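Local coordinates for protein uronate dehydrogenase (Agrobacterium tumefaciens, PDB 3RFX) that catalyses the NAD-dependent oxidation of uronic acids such as glucuronate and galacturonate, probably yielding aldaric acid lactones, at residues R20-P25 with D184-I189; S110-I115 with N172-S177. The protein carries 1 engineered substitution. All coordinates share one frame; numbering follows the deposited sequence.

Contact 1: R20-P25 with D184-I189; sequences RERLAP and DFVSLI. With PO4 (phosphate ion), chain F.
R22 and L23 meet V186 and I189 where the end of the first helix of a Rossmann fold, 14-22, packs against the later helix 182-194. The contact illustrates how two helices far apart in sequence but lying over the same face of a parallel sheet can be joined by a few side chains of quite different character. R22 and V186 approach at roughly a right angle, and one valine methyl meets the arginine at two points. V186 CG2 touches R22 CB at 3.7 Å and, further along the same arginine, sits 3.9 Å above the plane of the R22 guanidinium, over its centre. This is possible because the R22 chain coils instead of extending: successive turns at chi2 (-64°) and chi3 (-59°) fold the flat group back across the methyl. The charged end is then steered from elsewhere. R22 NH2 forms a salt bridge with D183, just ahead of 184-189, while R22 NH1 donates, nearly straight and in the plane of the group, to O3 of a phosphate ion at 3.3 Å; the ion, probably from the crystallisation liquor, is also bound by H182. On the side of the sheet the contact is apolar. L23 CD2 reaches V186 CG1 at 4.2 Å, and L23 crosses I189 nearly perpendicularly at V69 of strand 67-70, which both side chains touch. At their ends the methyls L23 CD1 and I189 CD1 lie 4.0 Å apart.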
loop_
_atom_site.group_PDB
_atom_site.type_symbol
_atom_site.label_atom_id
_atom_site.label_comp_id
_atom_site.label_asym_id
_atom_site.label_seq_id
_atom_site.Cartn_x
_atom_site.Cartn_y
_atom_site.Cartn_z
ATOM N N ARG A 20 12.631 19.379 -34.312
ATOM C CA ARG A 20 13.235 20.531 -34.976
ATOM C C ARG A 20 12.161 21.444 -35.570
ATOM O O ARG A 20 12.275 22.670 -35.517
ATOM C CB ARG A 20 14.235 20.085 -36.049
ATOM C CG ARG A 20 14.863 21.243 -36.830
ATOM C CD ARG A 20 15.961 20.744 -37.758
ATOM N NE ARG A 20 16.609 21.836 -38.481
ATOM C CZ ARG A 20 17.745 21.707 -39.163
ATOM N NH1 ARG A 20 18.365 20.534 -39.208
ATOM N NH2 ARG A 20 18.264 22.756 -39.792
ATOM N N GLU A 21 11.107 20.849 -36.124
ATOM C CA GLU A 21 9.990 21.625 -36.637
ATOM C C GLU A 21 8.998 22.037 -35.544
ATOM O O GLU A 21 8.611 23.207 -35.454
ATOM C CB GLU A 21 9.251 20.859 -37.738
ATOM C CG GLU A 21 7.806 21.309 -37.907
ATOM C CD GLU A 21 6.982 20.352 -38.749
ATOM O OE1 GLU A 21 7.578 19.582 -39.535
ATOM O OE2 GLU A 21 5.735 20.374 -38.624
ATOM N N ARG A 22 8.589 21.077 -34.716
ATOM C CA ARG A 22 7.486 21.304 -33.780
ATOM C C ARG A 22 7.831 22.214 -32.592
ATOM O O ARG A 22 6.952 22.900 -32.063
ATOM C CB ARG A 22 6.933 19.970 -33.266
ATOM C CG ARG A 22 6.236 19.116 -34.323
ATOM C CD ARG A 22 4.983 19.792 -34.861
ATOM N NE ARG A 22 4.009 20.080 -33.809
ATOM C CZ ARG A 22 3.097 19.212 -33.370
ATOM N NH1 ARG A 22 3.035 17.986 -33.883
ATOM N NH2 ARG A 22 2.250 19.570 -32.412
ATOM N N LEU A 23 9.091 22.210 -32.166
ATOM C CA LEU A 23 9.493 23.004 -30.991
ATOM C C LEU A 23 10.015 24.398 -31.344
ATOM O O LEU A 23 10.388 25.167 -30.456
ATOM C CB LEU A 23 10.546 22.261 -30.162
ATOM C CG LEU A 23 10.135 20.873 -29.658
ATOM C CD1 LEU A 23 11.219 20.295 -28.769
ATOM C CD2 LEU A 23 8.807 20.946 -28.935
ATOM N N ALA A 24 10.046 24.716 -32.636
ATOM C CA ALA A 24 10.513 26.022 -33.094
ATOM C C ALA A 24 9.844 27.201 -32.375
ATOM O O ALA A 24 10.522 28.142 -31.971
ATOM C CB ALA A 24 10.355 26.148 -34.612
ATOM N N PRO A 25 8.513 27.154 -32.206
ATOM C CA PRO A 25 7.799 28.251 -31.536
ATOM C C PRO A 25 8.152 28.441 -30.055
ATOM O O PRO A 25 7.738 29.437 -29.467
ATOM C CB PRO A 25 6.329 27.836 -31.659
ATOM C CG PRO A 25 6.291 26.895 -32.814
ATOM C CD PRO A 25 7.583 26.151 -32.749
ATOM N N ASP A 184 1.110 14.887 -28.440
ATOM C CA ASP A 184 1.154 14.709 -26.982
ATOM C C ASP A 184 2.563 14.844 -26.412
ATOM O O ASP A 184 2.738 15.314 -25.289
ATOM C CB ASP A 184 0.502 13.380 -26.558
ATOM C CG ASP A 184 -1.017 13.417 -26.660
ATOM O OD1 ASP A 184 -1.602 14.513 -26.569
ATOM O OD2 ASP A 184 -1.641 12.348 -26.820
ATOM N N PHE A 185 3.579 14.455 -27.180
ATOM C CA PHE A 185 4.949 14.631 -26.713
ATOM C C PHE A 185 5.288 16.127 -26.739
ATOM O O PHE A 185 5.901 16.654 -25.813
ATOM C CB PHE A 185 5.933 13.810 -27.557
ATOM C CG PHE A 185 7.289 13.642 -26.929
ATOM C CD1 PHE A 185 7.577 14.189 -25.681
ATOM C CD2 PHE A 185 8.281 12.937 -27.584
ATOM C CE1 PHE A 185 8.823 14.038 -25.112
ATOM C CE2 PHE A 185 9.538 12.781 -27.016
ATOM C CZ PHE A 185 9.809 13.334 -25.776
ATOM N N VAL A 186 4.853 16.814 -27.788
ATOM C CA VAL A 186 5.062 18.256 -27.867
ATOM C C VAL A 186 4.397 18.979 -26.692
ATOM O O VAL A 186 5.018 19.822 -26.047
ATOM C CB VAL A 186 4.577 18.832 -29.204
ATOM C CG1 VAL A 186 4.609 20.368 -29.170
ATOM C CG2 VAL A 186 5.458 18.296 -30.335
ATOM N N SER A 187 3.144 18.646 -26.404
ATOM C CA SER A 187 2.454 19.300 -25.297
ATOM C C SER A 187 3.102 18.960 -23.954
ATOM O O SER A 187 3.121 19.791 -23.044
ATOM C CB SER A 187 0.960 18.969 -25.290
ATOM O OG SER A 187 0.758 17.596 -25.019
ATOM N N LEU A 188 3.650 17.754 -23.823
ATOM C CA LEU A 188 4.349 17.400 -22.584
ATOM C C LEU A 188 5.583 18.282 -22.411
ATOM O O LEU A 188 5.852 18.805 -21.322
ATOM C CB LEU A 188 4.760 15.918 -22.578
ATOM C CG LEU A 188 5.689 15.527 -21.423
ATOM C CD1 LEU A 188 4.989 15.727 -20.073
ATOM C CD2 LEU A 188 6.206 14.098 -21.572
ATOM N N ILE A 189 6.342 18.444 -23.490
ATOM C CA ILE A 189 7.538 19.283 -23.453
ATOM C C ILE A 189 7.183 20.726 -23.071
ATOM O O ILE A 189 7.873 21.342 -22.259
ATOM C CB ILE A 189 8.320 19.223 -24.785
ATOM C CG1 ILE A 189 8.988 17.850 -24.934
ATOM C CG2 ILE A 189 9.369 20.336 -24.856
ATOM C CD1 ILE A 189 9.509 17.568 -26.324
HETATM P P PO4 F . 3.923 15.853 -37.422
HETATM O O1 PO4 F . 3.279 14.639 -36.793
HETATM O O2 PO4 F . 2.849 16.746 -37.994
HETATM O O3 PO4 F . 4.696 16.618 -36.377
HETATM O O4 PO4 F . 4.865 15.413 -38.517
#

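Contact 2: S110-I115 with N172-S177; sequences SSNHTI and NYRMLS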
loop_
_atom_site.group_PDB
_atom_site.type_symbol
_atom_site.label_atom_id
_atom_site.label_comp_id
_atom_site.label_asym_id
_atom_site.label_seq_id
_atom_site.Cartn_x
_atom_site.Cartn_y
_atom_site.Cartn_z
ATOM N N SER A 110 14.044 9.010 -21.777
ATOM C CA SER A 110 14.249 7.679 -21.236
ATOM C C SER A 110 13.419 6.737 -22.111
ATOM O O SER A 110 13.028 7.095 -23.227
ATOM C CB SER A 110 13.808 7.598 -19.770
ATOM O OG SER A 110 14.202 6.362 -19.186
ATOM N N SER A 111 13.109 5.554 -21.602
ATOM C CA SER A 111 12.484 4.553 -22.456
ATOM C C SER A 111 11.634 3.570 -21.671
ATOM O O SER A 111 11.940 3.268 -20.520
ATOM C CB SER A 111 13.586 3.773 -23.183
ATOM O OG SER A 111 13.027 2.722 -23.934
ATOM N N ASN A 112 10.587 3.046 -22.309
ATOM C CA ASN A 112 9.849 1.925 -21.737
ATOM C C ASN A 112 10.765 0.726 -21.507
ATOM O O ASN A 112 10.456 -0.158 -20.707
ATOM C CB ASN A 112 8.680 1.518 -22.651
ATOM C CG ASN A 112 9.156 0.922 -23.975
ATOM O OD1 ASN A 112 9.413 -0.277 -24.068
ATOM N ND2 ASN A 112 9.293 1.762 -24.992
ATOM N N HIS A 113 11.897 0.677 -22.207
ATOM C CA HIS A 113 12.785 -0.475 -22.063
ATOM C C HIS A 113 13.441 -0.593 -20.688
ATOM O O HIS A 113 14.016 -1.630 -20.359
ATOM C CB HIS A 113 13.779 -0.549 -23.223
ATOM C CG HIS A 113 13.092 -0.718 -24.539
ATOM N ND1 HIS A 113 12.366 -1.849 -24.847
ATOM C CD2 HIS A 113 12.954 0.120 -25.593
ATOM C CE1 HIS A 113 11.828 -1.709 -26.047
ATOM N NE2 HIS A 113 12.174 -0.526 -26.523
ATOM N N THR A 114 13.315 0.451 -19.873
ATOM C CA THR A 114 13.732 0.369 -18.473
ATOM C C THR A 114 12.870 -0.607 -17.664
ATOM O O THR A 114 13.274 -1.055 -16.594
ATOM C CB THR A 114 13.641 1.743 -17.776
ATOM O OG1 THR A 114 12.300 2.239 -17.880
ATOM C CG2 THR A 114 14.602 2.747 -18.426
ATOM N N ILE A 115 11.670 -0.897 -18.167
ATOM C CA ILE A 115 10.727 -1.771 -17.473
ATOM C C ILE A 115 10.207 -2.856 -18.419
ATOM O O ILE A 115 9.136 -3.432 -18.209
ATOM C CB ILE A 115 9.560 -0.959 -16.817
ATOM C CG1 ILE A 115 8.918 0.039 -17.798
ATOM C CG2 ILE A 115 10.112 -0.156 -15.611
ATOM C CD1 ILE A 115 7.928 -0.557 -18.827
ATOM N N ASN A 172 1.059 -1.574 -34.723
ATOM C CA ASN A 172 0.921 -2.959 -34.310
ATOM C C ASN A 172 0.154 -3.029 -32.993
ATOM O O ASN A 172 -0.167 -1.989 -32.400
ATOM C CB ASN A 172 2.285 -3.666 -34.236
ATOM C CG ASN A 172 3.187 -3.113 -33.145
ATOM O OD1 ASN A 172 2.744 -2.824 -32.035
ATOM N ND2 ASN A 172 4.474 -2.994 -33.452
ATOM N N TYR A 173 -0.141 -4.240 -32.541
ATOM C CA TYR A 173 -1.019 -4.421 -31.383
ATOM C C TYR A 173 -0.467 -3.757 -30.120
ATOM O O TYR A 173 -1.214 -3.164 -29.338
ATOM C CB TYR A 173 -1.294 -5.906 -31.112
ATOM C CG TYR A 173 -2.510 -6.106 -30.228
ATOM C CD1 TYR A 173 -3.774 -6.277 -30.783
ATOM C CD2 TYR A 173 -2.397 -6.086 -28.840
ATOM C CE1 TYR A 173 -4.896 -6.435 -29.976
ATOM C CE2 TYR A 173 -3.514 -6.237 -28.026
ATOM C CZ TYR A 173 -4.760 -6.409 -28.604
ATOM O OH TYR A 173 -5.872 -6.559 -27.796
ATOM N N ARG A 174 0.839 -3.884 -29.920
ATOM C CA ARG A 174 1.498 -3.294 -28.750
ATOM C C ARG A 174 1.286 -1.781 -28.696
ATOM O O ARG A 174 1.082 -1.212 -27.619
ATOM C CB ARG A 174 2.991 -3.637 -28.752
ATOM C CG ARG A 174 3.807 -2.990 -27.624
ATOM C CD ARG A 174 5.184 -3.651 -27.513
ATOM N NE ARG A 174 6.097 -2.934 -26.615
ATOM C CZ ARG A 174 6.838 -1.886 -26.970
ATOM N NH1 ARG A 174 6.783 -1.414 -28.209
ATOM N NH2 ARG A 174 7.635 -1.303 -26.077
ATOM N N MET A 175 1.335 -1.125 -29.850
ATOM C CA MET A 175 1.193 0.333 -29.881
ATOM C C MET A 175 -0.198 0.821 -29.522
ATOM O O MET A 175 -0.402 2.010 -29.271
ATOM C CB MET A 175 1.631 0.906 -31.232
ATOM C CG MET A 175 3.103 0.684 -31.501
ATOM S SD MET A 175 3.659 1.690 -32.886
ATOM C CE MET A 175 5.215 0.886 -33.255
ATOM N N LEU A 176 -1.171 -0.082 -29.489
ATOM C CA LEU A 176 -2.482 0.310 -28.972
ATOM C C LEU A 176 -2.350 0.700 -27.499
ATOM O O LEU A 176 -3.219 1.378 -26.954
ATOM C CB LEU A 176 -3.495 -0.827 -29.113
ATOM C CG LEU A 176 -3.816 -1.172 -30.566
ATOM C CD1 LEU A 176 -4.750 -2.386 -30.642
ATOM C CD2 LEU A 176 -4.448 0.043 -31.263
ATOM N N SER A 177 -1.271 0.249 -26.866
ATOM C CA SER A 177 -0.996 0.606 -25.476
ATOM C C SER A 177 0.125 1.632 -25.364
ATOM O O SER A 177 0.058 2.514 -24.511
ATOM C CB SER A 177 -0.642 -0.635 -24.639
ATOM O OG SER A 177 -1.692 -1.599 -24.683
HETATM O O HOH W 1 9.244 0.562 -27.909
#
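A small, buried, water-mediated polar contact joins N112 to R174, beyond the C-terminal end of strand 105-111 in the Rossmann fold, and it shows how one ordered water can link two groups whose direct approach is poorly aligned. The two side chains come from opposite directions, with the amide and guanidinium planes 58° apart. R174 is extended from CG to NE, which carries its guanidinium across to the asparagine. N112 OD1 lies at the edge of that group, 2.9 Å from R174 NH2, yet the angle is too poor for a hydrogen bond. Water 1 supplies the link, accepting from N112 ND2 at 3.2 Å and from R174 NH2 at 3.1 Å. I163 O also accepts from N112 ND2, and Q254 O from R174 NH2, so each of these nitrogens has an acceptor besides the water.

The local turns set the stage. An ST turn, H113 N to S111 OG at 2.9 Å, shapes the chain as it leaves the strand, and N112 OD1 comes to rest 3.4 Å above the centre of the H113 ring. On the other segment, the N172 side chain caps the approach to helix 175-178, its OD1 accepting from M175 N at 3.1 Å. The contact thus ties the 3-10 turn after strand 105-111, itself bonded to the end of the adjacent strand 158-163, to the entry of helix 175-178.

Overall arrangement
Contacts 1 and 2 illustrate how a single short region can serve two parts of a Rossmann fold. Helices 175-178 and 182-194 follow each other in the chain: the turn into the first supplies R174 of contact 2, and the second supplies V186 and I189 of contact 1. The centres of the contacts are 21 Å apart and their nearest atoms about 7 Å apart, so they do not touch. I163, at the end of strand 158-163, is touched by the side chain of F185, a neighbour of V186, and its carbonyl accepts from N112 ND2. Neither contact reaches the cofactor: the side chain of I189 lies about 11 Å from the bound NAD, and that of H113 about 10 Å.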